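Local coordinates for Ras GTPase-activating-like protein IQGAP2 (Homo sapiens, PDB 5CJP), which probably acts as a scaffold that binds GTP-loaded Rho-family GTPases such as Cdc42 through a helical domain related to Ras GTPase-activating proteins, at residues K30-M35 and N90-K95; T70-E75 and R203-V208; E74-K79 and Q84-G89. All coordinates share one frame; numbering follows the deposited sequence.

Contact 1: residues K30-M35 and N90-K95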
loop_
_atom_site.group_PDB
_atom_site.type_symbol
_atom_site.label_atom_id
_atom_site.label_comp_id
_atom_site.label_asym_id
_atom_site.label_seq_id
_atom_site.Cartn_x
_atom_site.Cartn_y
_atom_site.Cartn_z
ATOM N N LYS E 30 -1.171 -21.632 16.365
ATOM C CA LYS E 30 -0.880 -22.666 17.344
ATOM C C LYS E 30 0.578 -22.548 17.839
ATOM O O LYS E 30 0.837 -22.591 19.046
ATOM C CB LYS E 30 -1.131 -24.060 16.757
ATOM C CG LYS E 30 -0.847 -25.182 17.726
ATOM C CD LYS E 30 -0.639 -26.479 16.984
ATOM C CE LYS E 30 -0.115 -27.577 17.899
ATOM N NZ LYS E 30 0.511 -28.703 17.121
ATOM N N LEU E 31 1.530 -22.400 16.921
ATOM C CA LEU E 31 2.927 -22.272 17.321
ATOM C C LEU E 31 3.089 -21.073 18.254
ATOM O O LEU E 31 3.905 -21.093 19.203
ATOM C CB LEU E 31 3.815 -22.076 16.101
ATOM C CG LEU E 31 3.978 -23.275 15.179
ATOM C CD1 LEU E 31 4.913 -22.916 14.038
ATOM C CD2 LEU E 31 4.537 -24.448 15.961
ATOM N N ILE E 32 2.327 -20.012 17.979
ATOM C CA ILE E 32 2.386 -18.822 18.837
ATOM C C ILE E 32 1.909 -19.181 20.248
ATOM O O ILE E 32 2.541 -18.783 21.231
ATOM C CB ILE E 32 1.541 -17.639 18.239
ATOM C CG1 ILE E 32 2.361 -16.870 17.183
ATOM C CG2 ILE E 32 1.045 -16.734 19.311
ATOM C CD1 ILE E 32 3.319 -17.695 16.464
ATOM N N PHE E 33 0.828 -19.956 20.365
ATOM C CA PHE E 33 0.336 -20.326 21.702
ATOM C C PHE E 33 1.368 -21.059 22.552
ATOM O O PHE E 33 1.461 -20.823 23.754
ATOM C CB PHE E 33 -0.931 -21.200 21.644
ATOM C CG PHE E 33 -2.077 -20.565 20.935
ATOM C CD1 PHE E 33 -2.354 -19.211 21.097
ATOM C CD2 PHE E 33 -2.866 -21.306 20.072
ATOM C CE1 PHE E 33 -3.390 -18.615 20.401
ATOM C CE2 PHE E 33 -3.915 -20.711 19.368
ATOM C CZ PHE E 33 -4.173 -19.370 19.530
ATOM N N GLN E 34 2.162 -21.931 21.948
ATOM C CA GLN E 34 3.137 -22.665 22.749
ATOM C C GLN E 34 4.505 -21.999 23.017
ATOM O O GLN E 34 5.329 -22.560 23.731
ATOM C CB GLN E 34 3.336 -24.074 22.173
ATOM C CG GLN E 34 4.056 -24.100 20.845
ATOM C CD GLN E 34 4.082 -25.480 20.208
ATOM O OE1 GLN E 34 5.089 -25.876 19.632
ATOM N NE2 GLN E 34 2.966 -26.208 20.292
ATOM N N MET E 35 4.746 -20.816 22.464
ATOM C CA MET E 35 6.009 -20.099 22.689
ATOM C C MET E 35 5.999 -19.487 24.085
ATOM O O MET E 35 4.935 -19.293 24.669
ATOM C CB MET E 35 6.156 -18.933 21.712
ATOM C CG MET E 35 6.463 -19.283 20.282
ATOM S SD MET E 35 6.313 -17.792 19.248
ATOM C CE MET E 35 7.011 -16.588 20.310
ATOM N N ASN E 90 -2.397 -15.517 32.367
ATOM C CA ASN E 90 -2.406 -14.695 31.156
ATOM C C ASN E 90 -2.160 -15.534 29.895
ATOM O O ASN E 90 -1.237 -15.254 29.128
ATOM C CB ASN E 90 -1.333 -13.611 31.289
ATOM C CG ASN E 90 -1.279 -12.674 30.091
ATOM O OD1 ASN E 90 -0.195 -12.299 29.632
ATOM N ND2 ASN E 90 -2.442 -12.278 29.589
ATOM N N PRO E 91 -3.005 -16.556 29.655
ATOM C CA PRO E 91 -2.903 -17.457 28.500
ATOM C C PRO E 91 -2.900 -16.687 27.195
ATOM O O PRO E 91 -3.736 -15.820 26.990
ATOM C CB PRO E 91 -4.124 -18.357 28.663
ATOM C CG PRO E 91 -5.121 -17.433 29.261
ATOM C CD PRO E 91 -4.313 -16.716 30.314
ATOM N N THR E 92 -1.969 -16.998 26.302
ATOM C CA THR E 92 -1.897 -16.240 25.064
ATOM C C THR E 92 -3.069 -16.481 24.129
ATOM O O THR E 92 -3.374 -15.641 23.287
ATOM C CB THR E 92 -0.520 -16.439 24.366
ATOM O OG1 THR E 92 -0.703 -16.742 22.983
ATOM C CG2 THR E 92 0.266 -17.507 25.043
ATOM N N VAL E 93 -3.759 -17.598 24.304
ATOM C CA VAL E 93 -4.919 -17.882 23.472
ATOM C C VAL E 93 -6.013 -16.878 23.793
ATOM O O VAL E 93 -6.765 -16.481 22.926
ATOM C CB VAL E 93 -5.519 -19.272 23.745
ATOM C CG1 VAL E 93 -6.639 -19.555 22.755
ATOM C CG2 VAL E 93 -4.446 -20.317 23.659
ATOM N N ILE E 94 -6.106 -16.489 25.056
ATOM C CA ILE E 94 -7.119 -15.529 25.453
ATOM C C ILE E 94 -6.760 -14.146 24.920
ATOM O O ILE E 94 -7.628 -13.365 24.530
ATOM C CB ILE E 94 -7.261 -15.515 26.971
ATOM C CG1 ILE E 94 -7.945 -16.820 27.413
ATOM C CG2 ILE E 94 -8.060 -14.295 27.428
ATOM C CD1 ILE E 94 -9.294 -16.949 26.872
ATOM N N LYS E 95 -5.470 -13.855 24.869
ATOM C CA LYS E 95 -4.988 -12.572 24.366
ATOM C C LYS E 95 -5.366 -12.442 22.894
ATOM O O LYS E 95 -5.786 -11.380 22.429
ATOM C CB LYS E 95 -3.466 -12.502 24.514
ATOM C CG LYS E 95 -2.876 -11.112 24.440
ATOM C CD LYS E 95 -1.385 -11.157 24.686
ATOM C CE LYS E 95 -1.062 -11.846 26.021
ATOM N NZ LYS E 95 0.396 -12.245 26.188
#
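Val93 lays its CG2 methyl over one face of the Phe33 ring. Val93 CG2 stands 3.7 Å from the centroid of the Phe33 ring, 20° off the ring normal. This is a CH-pi contact, displaced toward the CG-CD1 side of the ring. The other methyl, Val93 CG1, comes near the far end of the ring, at CZ and CE1. The two side chains cross at about a right angle. Phe33 reaches this position with CG anti to its carbonyl carbon (chi1 -59°), which swings the ring out from helix 25-34 toward helix 92-102. Val93 points CG1 anti to the backbone N, and its CG2 is thereby turned to the ring.

Thr92 meets the same ring in a different way. Thr92 OG1 lies at the ring edge, in the ring plane, 3.5 Å from Phe33 CD1. Thr92 OG1 is also 4.1 Å from CG2 of Ile32, whose side chain crosses Thr92 at about a right angle. The Thr92 methyl CG2 faces the backbone, 3.8 Å from Phe33 O. Leu67 and Ala71 of helix 58-79 also touch the Phe33 side chain, and Ile32 packs on Phe43 and Met44 of helix 37-54. Leu31 instead packs on Leu370 of the second subunit.

Replacing Phe33 by an alanine would probably leave Val93 CG2 without its aromatic face and open a gap between helices 25-34, 58-79 and 92-102. No hydrogen bond or salt bridge joins the two segments. The contact rests on a ring, methyl groups and a threonine hydroxyl set against the ring edge.

Contact 2: residues T70-E75 and R203-V208; sequences TALEEE and RYIAKV
Leu72 points from helix 58-79 at helix 200-216 and puts its CD2 methyl against two residues one turn apart. Leu72 CD2 is 3.8 Å from CG2 of Ile205 and 4.0 Å from CG1 of Val208. The other branch, CD1, takes no part across this pair of segments. Leu72 carries CG anti to the backbone N (chi1 179°), and this extends the isobutyl group across the space between the helices.

The two partners receive it differently. The Ile205 side chain runs at a slant to Leu72, and its short branch CG2 makes the touch. Val208 and Leu72 both point across the interface from facing helices, so they slide past each other in opposite directions. Val208 turns CG1 to the leucine. Val208 CG2 lies over one face of the Tyr204 ring on its own helix, 3.5 Å above the plane.

The helices belong to the all-helical fold of the Ras GAP family. Their segments run in roughly the same direction, 29° apart, with axes 10.6 Å apart at closest approach. That spacing is bridged by branched aliphatic side chains, without a hydrogen bond between the segments.

Glu73 sits at the margin. The aliphatic Glu73 CG is 4.3 Å from Val208 CG1. Tyr204, which also touches Leu65 and Lys69 of helix 58-79, makes a hydrogen bond between its OH and Glu316 OE1. Lys207 NZ forms a salt bridge with Glu316 OE2. Leu72 also touches Ile94, and Ile205 touches Val97, both on helix 92-102.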
loop_
_atom_site.group_PDB
_atom_site.type_symbol
_atom_site.label_atom_id
_atom_site.label_comp_id
_atom_site.label_asym_id
_atom_site.label_seq_id
_atom_site.Cartn_x
_atom_site.Cartn_y
_atom_site.Cartn_z
ATOM N N THR E 70 -9.689 -25.802 21.285
ATOM C CA THR E 70 -8.750 -26.817 21.718
ATOM C C THR E 70 -7.544 -26.239 22.452
ATOM O O THR E 70 -7.024 -26.863 23.375
ATOM C CB THR E 70 -8.259 -27.644 20.540
ATOM O OG1 THR E 70 -7.234 -26.920 19.861
ATOM C CG2 THR E 70 -9.398 -27.909 19.576
ATOM N N ALA E 71 -7.106 -25.053 22.047
ATOM C CA ALA E 71 -5.965 -24.413 22.694
ATOM C C ALA E 71 -6.349 -23.959 24.097
ATOM O O ALA E 71 -5.556 -24.069 25.029
ATOM C CB ALA E 71 -5.468 -23.212 21.861
ATOM N N LEU E 72 -7.559 -23.429 24.248
ATOM C CA LEU E 72 -8.000 -22.996 25.569
ATOM C C LEU E 72 -8.156 -24.217 26.477
ATOM O O LEU E 72 -7.771 -24.171 27.644
ATOM C CB LEU E 72 -9.325 -22.220 25.485
ATOM C CG LEU E 72 -9.983 -21.680 26.773
ATOM C CD1 LEU E 72 -8.993 -20.931 27.661
ATOM C CD2 LEU E 72 -11.124 -20.780 26.372
ATOM N N GLU E 73 -8.707 -25.311 25.958
ATOM C CA GLU E 73 -8.858 -26.506 26.792
ATOM C C GLU E 73 -7.482 -27.102 27.045
ATOM O O GLU E 73 -7.218 -27.662 28.105
ATOM C CB GLU E 73 -9.765 -27.536 26.119
ATOM C CG GLU E 73 -11.169 -27.023 25.869
ATOM C CD GLU E 73 -11.985 -27.964 25.023
ATOM O OE1 GLU E 73 -11.438 -28.523 24.047
ATOM O OE2 GLU E 73 -13.182 -28.133 25.325
ATOM N N GLU E 74 -6.601 -26.970 26.063
ATOM C CA GLU E 74 -5.243 -27.474 26.184
ATOM C C GLU E 74 -4.624 -26.765 27.385
ATOM O O GLU E 74 -4.041 -27.389 28.269
ATOM C CB GLU E 74 -4.447 -27.138 24.922
ATOM C CG GLU E 74 -3.130 -27.864 24.800
ATOM C CD GLU E 74 -3.301 -29.289 24.322
ATOM O OE1 GLU E 74 -2.707 -30.196 24.942
ATOM O OE2 GLU E 74 -4.019 -29.500 23.321
ATOM N N GLU E 75 -4.774 -25.449 27.404
ATOM C CA GLU E 75 -4.246 -24.599 28.464
ATOM C C GLU E 75 -4.783 -24.974 29.843
ATOM O O GLU E 75 -4.022 -25.138 30.804
ATOM C CB GLU E 75 -4.609 -23.148 28.162
ATOM C CG GLU E 75 -4.177 -22.123 29.200
ATOM C CD GLU E 75 -2.699 -21.797 29.124
ATOM O OE1 GLU E 75 -2.084 -22.152 28.102
ATOM O OE2 GLU E 75 -2.157 -21.177 30.071
ATOM N N ARG E 203 -18.596 -14.841 22.358
ATOM C CA ARG E 203 -19.553 -15.447 23.277
ATOM C C ARG E 203 -19.291 -16.933 23.353
ATOM O O ARG E 203 -19.417 -17.550 24.415
ATOM C CB ARG E 203 -21.007 -15.217 22.820
ATOM C CG ARG E 203 -21.548 -13.818 23.070
ATOM C CD ARG E 203 -23.027 -13.698 22.719
ATOM N NE ARG E 203 -23.924 -14.341 23.683
ATOM C CZ ARG E 203 -25.255 -14.301 23.606
ATOM N NH1 ARG E 203 -25.841 -13.650 22.618
ATOM N NH2 ARG E 203 -26.011 -14.900 24.519
ATOM N N TYR E 204 -18.919 -17.509 22.218
ATOM C CA TYR E 204 -18.669 -18.938 22.173
ATOM C C TYR E 204 -17.450 -19.343 22.997
ATOM O O TYR E 204 -17.482 -20.347 23.699
ATOM C CB TYR E 204 -18.511 -19.397 20.729
ATOM C CG TYR E 204 -18.103 -20.833 20.622
ATOM C CD1 TYR E 204 -18.908 -21.848 21.142
ATOM C CD2 TYR E 204 -16.877 -21.183 20.063
ATOM C CE1 TYR E 204 -18.495 -23.185 21.114
ATOM C CE2 TYR E 204 -16.454 -22.507 20.029
ATOM C CZ TYR E 204 -17.262 -23.504 20.560
ATOM O OH TYR E 204 -16.814 -24.805 20.546
ATOM N N ILE E 205 -16.381 -18.566 22.919
ATOM C CA ILE E 205 -15.198 -18.903 23.687
ATOM C C ILE E 205 -15.469 -18.736 25.184
ATOM O O ILE E 205 -14.933 -19.481 26.007
ATOM C CB ILE E 205 -13.998 -18.053 23.249
ATOM C CG1 ILE E 205 -13.574 -18.464 21.831
ATOM C CG2 ILE E 205 -12.841 -18.238 24.208
ATOM C CD1 ILE E 205 -13.118 -19.874 21.704
ATOM N N ALA E 206 -16.304 -17.766 25.543
ATOM C CA ALA E 206 -16.657 -17.561 26.940
ATOM C C ALA E 206 -17.366 -18.837 27.377
ATOM O O ALA E 206 -17.148 -19.341 28.478
ATOM C CB ALA E 206 -17.586 -16.368 27.093
ATOM N N LYS E 207 -18.213 -19.366 26.500
ATOM C CA LYS E 207 -18.923 -20.606 26.790
ATOM C C LYS E 207 -17.926 -21.747 26.966
ATOM O O LYS E 207 -17.954 -22.452 27.965
ATOM C CB LYS E 207 -19.890 -20.939 25.659
ATOM C CG LYS E 207 -20.528 -22.305 25.792
ATOM C CD LYS E 207 -21.554 -22.493 24.703
ATOM C CE LYS E 207 -21.933 -23.936 24.552
ATOM N NZ LYS E 207 -22.953 -24.044 23.503
ATOM N N VAL E 208 -17.044 -21.928 25.988
ATOM C CA VAL E 208 -16.020 -22.965 26.068
ATOM C C VAL E 208 -15.226 -22.806 27.352
ATOM O O VAL E 208 -14.997 -23.769 28.076
ATOM C CB VAL E 208 -15.017 -22.863 24.917
ATOM C CG1 VAL E 208 -13.736 -23.622 25.281
ATOM C CG2 VAL E 208 -15.634 -23.416 23.646
#

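Contact 3: residues E74-K79 and Q84-G89; sequences EEIKSK and QDIVTG
The contact belongs to the connection between long helix 58-79 and the short helix 85-88, in the all-helical GAP-related domain. The chain turns here within a few residues, and the two segments come back against each other. Ile76 and Ile86 make the apolar part of the closure. CG1 of Ile76 lies 3.8 Å from CG2 of Ile86, and the two side chains meet at a slant. Ile76 carries CG1 anti to its carbonyl carbon (chi1 -67°), which brings that branch to the isoleucine of the short helix.

The second touch is lighter. CB of Asp85 lies 4.1 Å from the backbone O of Lys79. The carboxylate of Asp85 is engaged by the turn itself: OD2 accepts hydrogen bonds from the backbone N of Asp81 and of Gln82. Two amides grip one oxygen, which is likely to fix the rotation of the carboxylate and hold the turn closed.

The backbone around Lys77 forms an inverse gamma turn, with a weak hydrogen bond of 2.8 Å from Ser78 N to Ile76 O. Ile76 O also accepts a hydrogen bond from Lys216 NZ. Gln84 is at the N-cap position of helix 85-88, where Gln84 O accepts a hydrogen bond from Thr88 N (2.9 Å).

A chain of another protein reaches this surface. Aromatic packing from that chain meets Val87 and Thr88. A bound GTP lies about 7 Å from the side chain of Asp85. Inside the domain, Ile76 rests on Ser212 and Ile213 of helix 200-216. Ile86 touches Ile213 as well, and Ile228 of helix 222-243, so the short helix sits against both of these longer ones.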
loop_
_atom_site.group_PDB
_atom_site.type_symbol
_atom_site.label_atom_id
_atom_site.label_comp_id
_atom_site.label_asym_id
_atom_site.label_seq_id
_atom_site.Cartn_x
_atom_site.Cartn_y
_atom_site.Cartn_z
ATOM N N GLU E 74 -6.601 -26.970 26.063
ATOM C CA GLU E 74 -5.243 -27.474 26.184
ATOM C C GLU E 74 -4.624 -26.765 27.385
ATOM O O GLU E 74 -4.041 -27.389 28.269
ATOM C CB GLU E 74 -4.447 -27.138 24.922
ATOM C CG GLU E 74 -3.130 -27.864 24.800
ATOM C CD GLU E 74 -3.301 -29.289 24.322
ATOM O OE1 GLU E 74 -2.707 -30.196 24.942
ATOM O OE2 GLU E 74 -4.019 -29.500 23.321
ATOM N N GLU E 75 -4.774 -25.449 27.404
ATOM C CA GLU E 75 -4.246 -24.599 28.464
ATOM C C GLU E 75 -4.783 -24.974 29.843
ATOM O O GLU E 75 -4.022 -25.138 30.804
ATOM C CB GLU E 75 -4.609 -23.148 28.162
ATOM C CG GLU E 75 -4.177 -22.123 29.200
ATOM C CD GLU E 75 -2.699 -21.797 29.124
ATOM O OE1 GLU E 75 -2.084 -22.152 28.102
ATOM O OE2 GLU E 75 -2.157 -21.177 30.071
ATOM N N ILE E 76 -6.104 -25.084 29.933
ATOM C CA ILE E 76 -6.765 -25.423 31.183
ATOM C C ILE E 76 -6.305 -26.763 31.746
ATOM O O ILE E 76 -5.723 -26.809 32.837
ATOM C CB ILE E 76 -8.280 -25.413 31.005
ATOM C CG1 ILE E 76 -8.737 -23.981 30.748
ATOM C CG2 ILE E 76 -8.961 -25.956 32.229
ATOM C CD1 ILE E 76 -10.042 -23.896 30.020
ATOM N N LYS E 77 -6.553 -27.852 31.025
ATOM C CA LYS E 77 -6.109 -29.147 31.521
ATOM C C LYS E 77 -4.643 -29.359 31.185
ATOM O O LYS E 77 -4.316 -30.206 30.365
ATOM C CB LYS E 77 -6.923 -30.290 30.914
ATOM C CG LYS E 77 -6.600 -31.630 31.569
ATOM C CD LYS E 77 -7.223 -32.809 30.845
ATOM C CE LYS E 77 -6.793 -34.119 31.493
ATOM N NZ LYS E 77 -7.261 -35.310 30.731
ATOM N N SER E 78 -3.769 -28.589 31.824
ATOM C CA SER E 78 -2.335 -28.678 31.573
ATOM C C SER E 78 -1.551 -27.622 32.347
ATOM O O SER E 78 -0.403 -27.836 32.714
ATOM C CB SER E 78 -2.054 -28.510 30.082
ATOM O OG SER E 78 -0.666 -28.373 29.843
ATOM N N LYS E 79 -2.172 -26.476 32.581
ATOM C CA LYS E 79 -1.511 -25.412 33.315
ATOM C C LYS E 79 -2.421 -24.831 34.387
ATOM O O LYS E 79 -1.992 -24.003 35.183
ATOM C CB LYS E 79 -1.073 -24.291 32.369
ATOM C CG LYS E 79 0.059 -24.649 31.419
ATOM C CD LYS E 79 0.545 -23.381 30.758
ATOM C CE LYS E 79 1.805 -23.583 29.950
ATOM N NZ LYS E 79 2.251 -22.269 29.402
ATOM N N GLN E 84 -8.853 -19.804 38.652
ATOM C CA GLN E 84 -8.125 -18.551 38.797
ATOM C C GLN E 84 -6.803 -18.534 38.023
ATOM O O GLN E 84 -6.256 -17.464 37.744
ATOM C CB GLN E 84 -7.847 -18.273 40.277
ATOM C CG GLN E 84 -6.899 -17.105 40.491
ATOM C CD GLN E 84 -6.527 -16.872 41.944
ATOM O OE1 GLN E 84 -7.341 -16.401 42.738
ATOM N NE2 GLN E 84 -5.288 -17.201 42.296
ATOM N N ASP E 85 -6.300 -19.720 37.681
ATOM C CA ASP E 85 -5.057 -19.849 36.934
ATOM C C ASP E 85 -5.258 -19.448 35.473
ATOM O O ASP E 85 -4.319 -18.976 34.831
ATOM C CB ASP E 85 -4.517 -21.288 37.010
ATOM C CG ASP E 85 -3.773 -21.578 38.318
ATOM O OD1 ASP E 85 -2.892 -20.780 38.694
ATOM O OD2 ASP E 85 -4.061 -22.613 38.966
ATOM N N ILE E 86 -6.472 -19.636 34.945
ATOM C CA ILE E 86 -6.744 -19.247 33.559
ATOM C C ILE E 86 -6.733 -17.732 33.500
ATOM O O ILE E 86 -6.745 -17.157 32.422
ATOM C CB ILE E 86 -8.127 -19.701 33.030
ATOM C CG1 ILE E 86 -8.817 -20.587 34.042
ATOM C CG2 ILE E 86 -7.982 -20.412 31.712
ATOM C CD1 ILE E 86 -9.316 -19.825 35.191
ATOM N N VAL E 87 -6.710 -17.091 34.665
ATOM C CA VAL E 87 -6.683 -15.641 34.723
ATOM C C VAL E 87 -5.294 -15.113 35.061
ATOM O O VAL E 87 -4.786 -14.218 34.382
ATOM C CB VAL E 87 -7.686 -15.094 35.762
ATOM C CG1 VAL E 87 -7.610 -13.593 35.798
ATOM C CG2 VAL E 87 -9.101 -15.520 35.403
ATOM N N THR E 88 -4.681 -15.653 36.107
ATOM C CA THR E 88 -3.341 -15.211 36.520
ATOM C C THR E 88 -2.268 -15.642 35.514
ATOM O O THR E 88 -1.232 -14.989 35.369
ATOM C CB THR E 88 -2.952 -15.787 37.907
ATOM O OG1 THR E 88 -2.874 -17.217 37.826
ATOM C CG2 THR E 88 -3.981 -15.398 38.966
ATOM N N GLY E 89 -2.535 -16.747 34.826
ATOM C CA GLY E 89 -1.604 -17.276 33.848
ATOM C C GLY E 89 -1.529 -16.512 32.544
ATOM O O GLY E 89 -0.702 -16.839 31.700
#

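Overall arrangement
The three contacts lie close together. Contact 1 is 12 Å from contact 2 and 11 Å from contact 3, and contacts 2 and 3 are 11 Å apart, centre to centre. Helix 58-79 carries one segment of contact 2 and one of contact 3, which share Glu74 and Glu75. Its Ala71 also packs on Val93 of contact 1. Along the chain, contact 3 is nested inside the loop closed by contact 1, while contacts 1 and 2 cross. Residues 203-208 come last, more than a hundred residues after 90-95. Helix 58-79 thus joins early and late parts of the chain, and contact 3 lies where the chain of another protein touches the domain.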